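Local coordinates for glycosyl hydrolase family 2, TIM barrel domain protein (Parabacteroides merdae ATCC 43184, PDB 6DXU), which probably hydrolyses beta-D-glucuronides, releasing glucuronic acid, as a family 2 glycoside hydrolase of a human gut bacterium, at residues K323-L327 / M582-T586; P482-A486 / I499-E503. All coordinates share one frame; numbering follows the deposited sequence.

Contact 1 of 2, residues K323-L327 / M582-T586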
loop_
_atom_site.group_PDB
_atom_site.type_symbol
_atom_site.label_atom_id
_atom_site.label_comp_id
_atom_site.label_asym_id
_atom_site.label_seq_id
_atom_site.Cartn_x
_atom_site.Cartn_y
_atom_site.Cartn_z
ATOM N N LYS D 323 -8.320 -8.655 56.451
ATOM C CA LYS D 323 -7.655 -9.736 57.174
ATOM C C LYS D 323 -6.593 -10.387 56.298
ATOM O O LYS D 323 -6.797 -10.565 55.093
ATOM C CB LYS D 323 -8.668 -10.776 57.633
ATOM C CG LYS D 323 -9.807 -10.164 58.447
ATOM C CD LYS D 323 -10.907 -11.165 58.721
ATOM C CE LYS D 323 -12.082 -10.518 59.445
ATOM N NZ LYS D 323 -12.910 -11.563 60.118
ATOM N N ARG D 324 -5.466 -10.749 56.915
ATOM C CA ARG D 324 -4.374 -11.360 56.175
ATOM C C ARG D 324 -4.839 -12.660 55.534
ATOM O O ARG D 324 -5.479 -13.495 56.182
ATOM C CB ARG D 324 -3.182 -11.629 57.096
ATOM C CG ARG D 324 -1.922 -12.070 56.366
ATOM C CD ARG D 324 -1.724 -13.584 56.318
ATOM N NE ARG D 324 -0.517 -13.926 55.556
ATOM C CZ ARG D 324 0.333 -14.902 55.873
ATOM N NH1 ARG D 324 0.125 -15.660 56.946
ATOM N NH2 ARG D 324 1.398 -15.120 55.114
ATOM N N LEU D 325 -4.527 -12.819 54.248
ATOM C CA LEU D 325 -4.861 -14.021 53.492
ATOM C C LEU D 325 -3.622 -14.506 52.755
ATOM O O LEU D 325 -3.092 -13.796 51.897
ATOM C CB LEU D 325 -6.011 -13.761 52.508
ATOM C CG LEU D 325 -6.376 -14.954 51.618
ATOM C CD1 LEU D 325 -7.021 -16.088 52.418
ATOM C CD2 LEU D 325 -7.324 -14.485 50.516
ATOM N N LEU D 326 -3.133 -15.687 53.123
ATOM C CA LEU D 326 -2.040 -16.300 52.381
ATOM C C LEU D 326 -2.574 -16.818 51.055
ATOM O O LEU D 326 -3.475 -17.662 51.038
ATOM C CB LEU D 326 -1.415 -17.436 53.191
ATOM C CG LEU D 326 -0.273 -18.195 52.503
ATOM C CD1 LEU D 326 0.894 -17.274 52.255
ATOM C CD2 LEU D 326 0.165 -19.375 53.364
ATOM N N LEU D 327 -2.045 -16.299 49.947
ATOM C CA LEU D 327 -2.476 -16.750 48.628
ATOM C C LEU D 327 -1.943 -18.158 48.388
ATOM O O LEU D 327 -0.734 -18.398 48.480
ATOM C CB LEU D 327 -1.995 -15.789 47.536
ATOM C CG LEU D 327 -2.578 -14.378 47.674
ATOM C CD1 LEU D 327 -1.903 -13.418 46.701
ATOM C CD2 LEU D 327 -4.089 -14.381 47.455
ATOM N N MET D 582 5.866 -18.165 57.572
ATOM C CA MET D 582 6.291 -16.988 56.817
ATOM C C MET D 582 5.145 -15.985 56.865
ATOM O O MET D 582 4.401 -15.823 55.884
ATOM C CB MET D 582 6.664 -17.368 55.384
ATOM C CG MET D 582 7.853 -18.318 55.319
ATOM S SD MET D 582 8.038 -19.240 53.768
ATOM C CE MET D 582 8.657 -17.980 52.645
ATOM N N PRO D 583 4.960 -15.297 57.996
ATOM C CA PRO D 583 3.762 -14.458 58.148
ATOM C C PRO D 583 3.767 -13.226 57.257
ATOM O O PRO D 583 2.695 -12.654 57.023
ATOM C CB PRO D 583 3.774 -14.095 59.644
ATOM C CG PRO D 583 5.219 -14.151 60.026
ATOM C CD PRO D 583 5.834 -15.252 59.186
ATOM N N TRP D 584 4.930 -12.813 56.751
ATOM C CA TRP D 584 5.083 -11.657 55.876
ATOM C C TRP D 584 4.756 -11.963 54.418
ATOM O O TRP D 584 4.753 -11.041 53.594
ATOM C CB TRP D 584 6.528 -11.147 55.955
ATOM C CG TRP D 584 7.490 -12.284 55.799
ATOM C CD1 TRP D 584 8.062 -13.021 56.798
ATOM C CD2 TRP D 584 7.940 -12.863 54.565
ATOM N NE1 TRP D 584 8.861 -14.003 56.265
ATOM C CE2 TRP D 584 8.807 -13.929 54.897
ATOM C CE3 TRP D 584 7.717 -12.568 53.215
ATOM C CZ2 TRP D 584 9.439 -14.711 53.929
ATOM C CZ3 TRP D 584 8.358 -13.353 52.242
ATOM C CH2 TRP D 584 9.202 -14.409 52.612
ATOM N N LEU D 585 4.488 -13.227 54.088
ATOM C CA LEU D 585 4.394 -13.671 52.706
ATOM C C LEU D 585 3.012 -13.380 52.137
ATOM O O LEU D 585 1.996 -13.780 52.715
ATOM C CB LEU D 585 4.690 -15.169 52.622
ATOM C CG LEU D 585 4.527 -15.838 51.264
ATOM C CD1 LEU D 585 5.536 -15.278 50.249
ATOM C CD2 LEU D 585 4.677 -17.348 51.427
ATOM N N THR D 586 2.972 -12.673 51.003
ATOM C CA THR D 586 1.709 -12.528 50.288
ATOM C C THR D 586 1.162 -13.897 49.915
ATOM O O THR D 586 0.012 -14.228 50.227
ATOM C CB THR D 586 1.895 -11.677 49.037
ATOM O OG1 THR D 586 2.980 -12.217 48.267
ATOM C CG2 THR D 586 2.164 -10.188 49.406
HETATM O O HOH W 1 -0.718 -12.858 52.806
HETATM O O HOH W 2 2.152 -17.852 57.157
#

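Contact 2 of 2, residues P482-A486 / I499-E503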
loop_
_atom_site.group_PDB
_atom_site.type_symbol
_atom_site.label_atom_id
_atom_site.label_comp_id
_atom_site.label_asym_id
_atom_site.label_seq_id
_atom_site.Cartn_x
_atom_site.Cartn_y
_atom_site.Cartn_z
ATOM N N PRO D 482 10.056 -12.783 41.280
ATOM C CA PRO D 482 11.301 -13.300 40.708
ATOM C C PRO D 482 11.137 -14.748 40.271
ATOM O O PRO D 482 10.037 -15.304 40.354
ATOM C CB PRO D 482 12.287 -13.178 41.875
ATOM C CG PRO D 482 11.406 -13.506 43.066
ATOM C CD PRO D 482 10.056 -12.848 42.751
ATOM N N SER D 483 12.230 -15.367 39.836
ATOM C CA SER D 483 12.266 -16.790 39.533
ATOM C C SER D 483 12.842 -17.529 40.736
ATOM O O SER D 483 13.997 -17.304 41.109
ATOM C CB SER D 483 13.107 -17.051 38.282
ATOM O OG SER D 483 13.204 -18.437 38.014
ATOM N N ILE D 484 12.038 -18.387 41.356
ATOM C CA ILE D 484 12.469 -19.184 42.505
ATOM C C ILE D 484 12.000 -20.611 42.264
ATOM O O ILE D 484 10.829 -20.935 42.489
ATOM C CB ILE D 484 11.941 -18.654 43.841
ATOM C CG1 ILE D 484 12.362 -17.197 44.070
ATOM C CG2 ILE D 484 12.455 -19.526 44.993
ATOM C CD1 ILE D 484 11.659 -16.588 45.296
ATOM N N TRP D 485 12.911 -21.465 41.808
ATOM C CA TRP D 485 12.605 -22.867 41.557
ATOM C C TRP D 485 13.473 -23.762 42.438
ATOM O O TRP D 485 14.219 -24.602 41.926
ATOM C CB TRP D 485 12.826 -23.184 40.074
ATOM C CG TRP D 485 11.723 -22.723 39.171
ATOM C CD1 TRP D 485 11.641 -21.534 38.504
ATOM C CD2 TRP D 485 10.553 -23.464 38.818
ATOM N NE1 TRP D 485 10.472 -21.483 37.771
ATOM C CE2 TRP D 485 9.794 -22.662 37.942
ATOM C CE3 TRP D 485 10.074 -24.733 39.161
ATOM C CZ2 TRP D 485 8.582 -23.088 37.401
ATOM C CZ3 TRP D 485 8.872 -25.155 38.622
ATOM C CH2 TRP D 485 8.138 -24.336 37.757
ATOM N N ALA D 486 13.394 -23.570 43.754
ATOM C CA ALA D 486 14.275 -24.270 44.683
ATOM C C ALA D 486 14.034 -25.774 44.630
ATOM O O ALA D 486 12.899 -26.243 44.772
ATOM C CB ALA D 486 14.054 -23.760 46.107
ATOM N N ILE D 499 15.671 -18.162 50.371
ATOM C CA ILE D 499 15.661 -17.446 49.098
ATOM C C ILE D 499 14.488 -16.475 49.050
ATOM O O ILE D 499 14.628 -15.332 48.598
ATOM C CB ILE D 499 15.636 -18.428 47.911
ATOM C CG1 ILE D 499 16.923 -19.253 47.875
ATOM C CG2 ILE D 499 15.486 -17.655 46.587
ATOM C CD1 ILE D 499 16.878 -20.414 46.887
ATOM N N SER D 500 13.315 -16.918 49.518
ATOM C CA SER D 500 12.138 -16.052 49.539
ATOM C C SER D 500 12.352 -14.831 50.435
ATOM O O SER D 500 11.965 -13.711 50.075
ATOM C CB SER D 500 10.912 -16.846 50.001
ATOM O OG SER D 500 10.610 -17.933 49.131
ATOM N N GLU D 501 12.972 -15.026 51.605
ATOM C CA GLU D 501 13.258 -13.901 52.498
ATOM C C GLU D 501 14.167 -12.882 51.824
ATOM O O GLU D 501 13.953 -11.665 51.938
ATOM C CB GLU D 501 13.895 -14.410 53.792
ATOM C CG GLU D 501 12.911 -15.082 54.742
ATOM C CD GLU D 501 13.610 -15.819 55.873
ATOM O OE1 GLU D 501 14.829 -16.080 55.763
ATOM O OE2 GLU D 501 12.932 -16.170 56.861
ATOM N N GLN D 502 15.203 -13.356 51.140
ATOM C CA GLN D 502 16.098 -12.447 50.434
ATOM C C GLN D 502 15.380 -11.736 49.293
ATOM O O GLN D 502 15.613 -10.545 49.053
ATOM C CB GLN D 502 17.314 -13.206 49.909
ATOM C CG GLN D 502 18.185 -13.796 51.002
ATOM N N GLU D 503 14.534 -12.456 48.557
ATOM C CA GLU D 503 13.894 -11.863 47.388
ATOM C C GLU D 503 12.830 -10.840 47.766
ATOM O O GLU D 503 12.716 -9.798 47.112
ATOM C CB GLU D 503 13.302 -12.961 46.502
ATOM C CG GLU D 503 14.359 -13.728 45.726
ATOM C CD GLU D 503 15.032 -12.844 44.665
ATOM O OE1 GLU D 503 14.352 -11.954 44.101
ATOM O OE2 GLU D 503 16.239 -13.026 44.404
#

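Contact 1 of 2, residues K323-L327 / M582-T586
The seam of the TIM barrel starts here, where Leu327 and Arg324 of strand 323-331 meet the loop that leads into strand 587-589. Leu327 N donates to Thr586 O at 2.9 Å. The bond is almost straight (178°) and uses a lone pair in the carbonyl plane. The next link, between Leu327 and Thr588, carries the parallel pairing onward.

Arg324 reaches over the type I turn Met582-Leu585. CG stands anti to the backbone N (chi1 -171°), and the chain then bends at chi2, which turns the guanidinium to the turn carbonyls. Arg324 NH2 donates in the guanidinium plane to Leu585 O at 2.8 Å, with an N-H...O angle of 170°. The bond from Arg324 NH2 to Met582 O, 3.2 Å long, is weak. Met582 O also receives the turn's own bond from Leu585 N. Pro583 O sits 3.3 Å above one guanidinium face, and Leu326 CB covers the opposite face. Arg324 NE donates to a water. This water also lies within bonding distance of Leu325 O and Leu585 O, so it bridges strand and loop. Leu326 CD1 packs on Leu585 CD2 at 3.9 Å.

Leu325 is joined to Phe318 by a backbone hydrogen bond, and its side chain lies on Leu384 of strand 384-388. From the loop, Met582 and Trp584 lean on helix 496-504, while Thr586 OG1 bonds to Phe510 O.

Contact 2 of 2, residues P482-A486 / I499-E503
The carboxylate of Glu503 lies beside the ring of Pro482, with OE1 3.3 Å from CB and 3.5 Å from CG of that proline. The other flat group, the Trp485 indole, takes no part in the contact. Ser483 OG lies in its plane at the edge, and Tyr489 meets it edge-to-face.

The contact belongs to a beta-alpha unit of the TIM barrel. Strand 479-481 ends, residues 482-486 form the start of the following loop, and helix 496-504 then packs back against that start. The packing is largely apolar. Pro482, Ile484 and Ala486 all point toward the helix. Ile484 is central and touches three helix residues. With chi1 at -57° and chi2 extended, its CD1 reaches Glu503 and Ser500, while CG1 and CG2 both meet Ile499 CG2. Ile484 CD1 lies 4.0 Å from Glu503 CG and 4.2 Å from Ser500 OG. That hydroxyl is satisfied within its own helix by Tyr496 O.

Glu503 CB and CG lie against Ile484 and Pro482, and the bend at chi2 (-68°) brings the carboxylate alongside the proline ring. Its OE2 forms a salt bridge with Lys506. The loop backbone is held from outside by His512 NE2, bonded to Ile484 O. Ala486 CB reaches Ile499 CD1 more loosely, at 4.4 Å. Ile484 and Ile499 lie antiparallel side by side, and Ile484 CG2 meets Ile499 CG2 at 3.9 Å.

The whole of contact 2 falls, in sequence, between the two segments of contact 1, and the two centres lie 16 Å apart. Both belong to the TIM barrel. Contact 1 is where the first strand meets the entry to the last. Contact 2 follows the C-terminal end of a strand, the end on which TIM-barrel enzymes carry their active sites. Helix 496-504 joins the two. Trp584 CZ2 packs on Glu501 CG at 3.6 Å, and Met582 CE lies 3.7 Å from Ser500 CB. Ser500 meets both, Ile484 through OG and Met582 through CB, while Ile499 and Glu503 face the loop and Glu501 faces the turn. Neither contact supplies residues to the bicine or sodium sites.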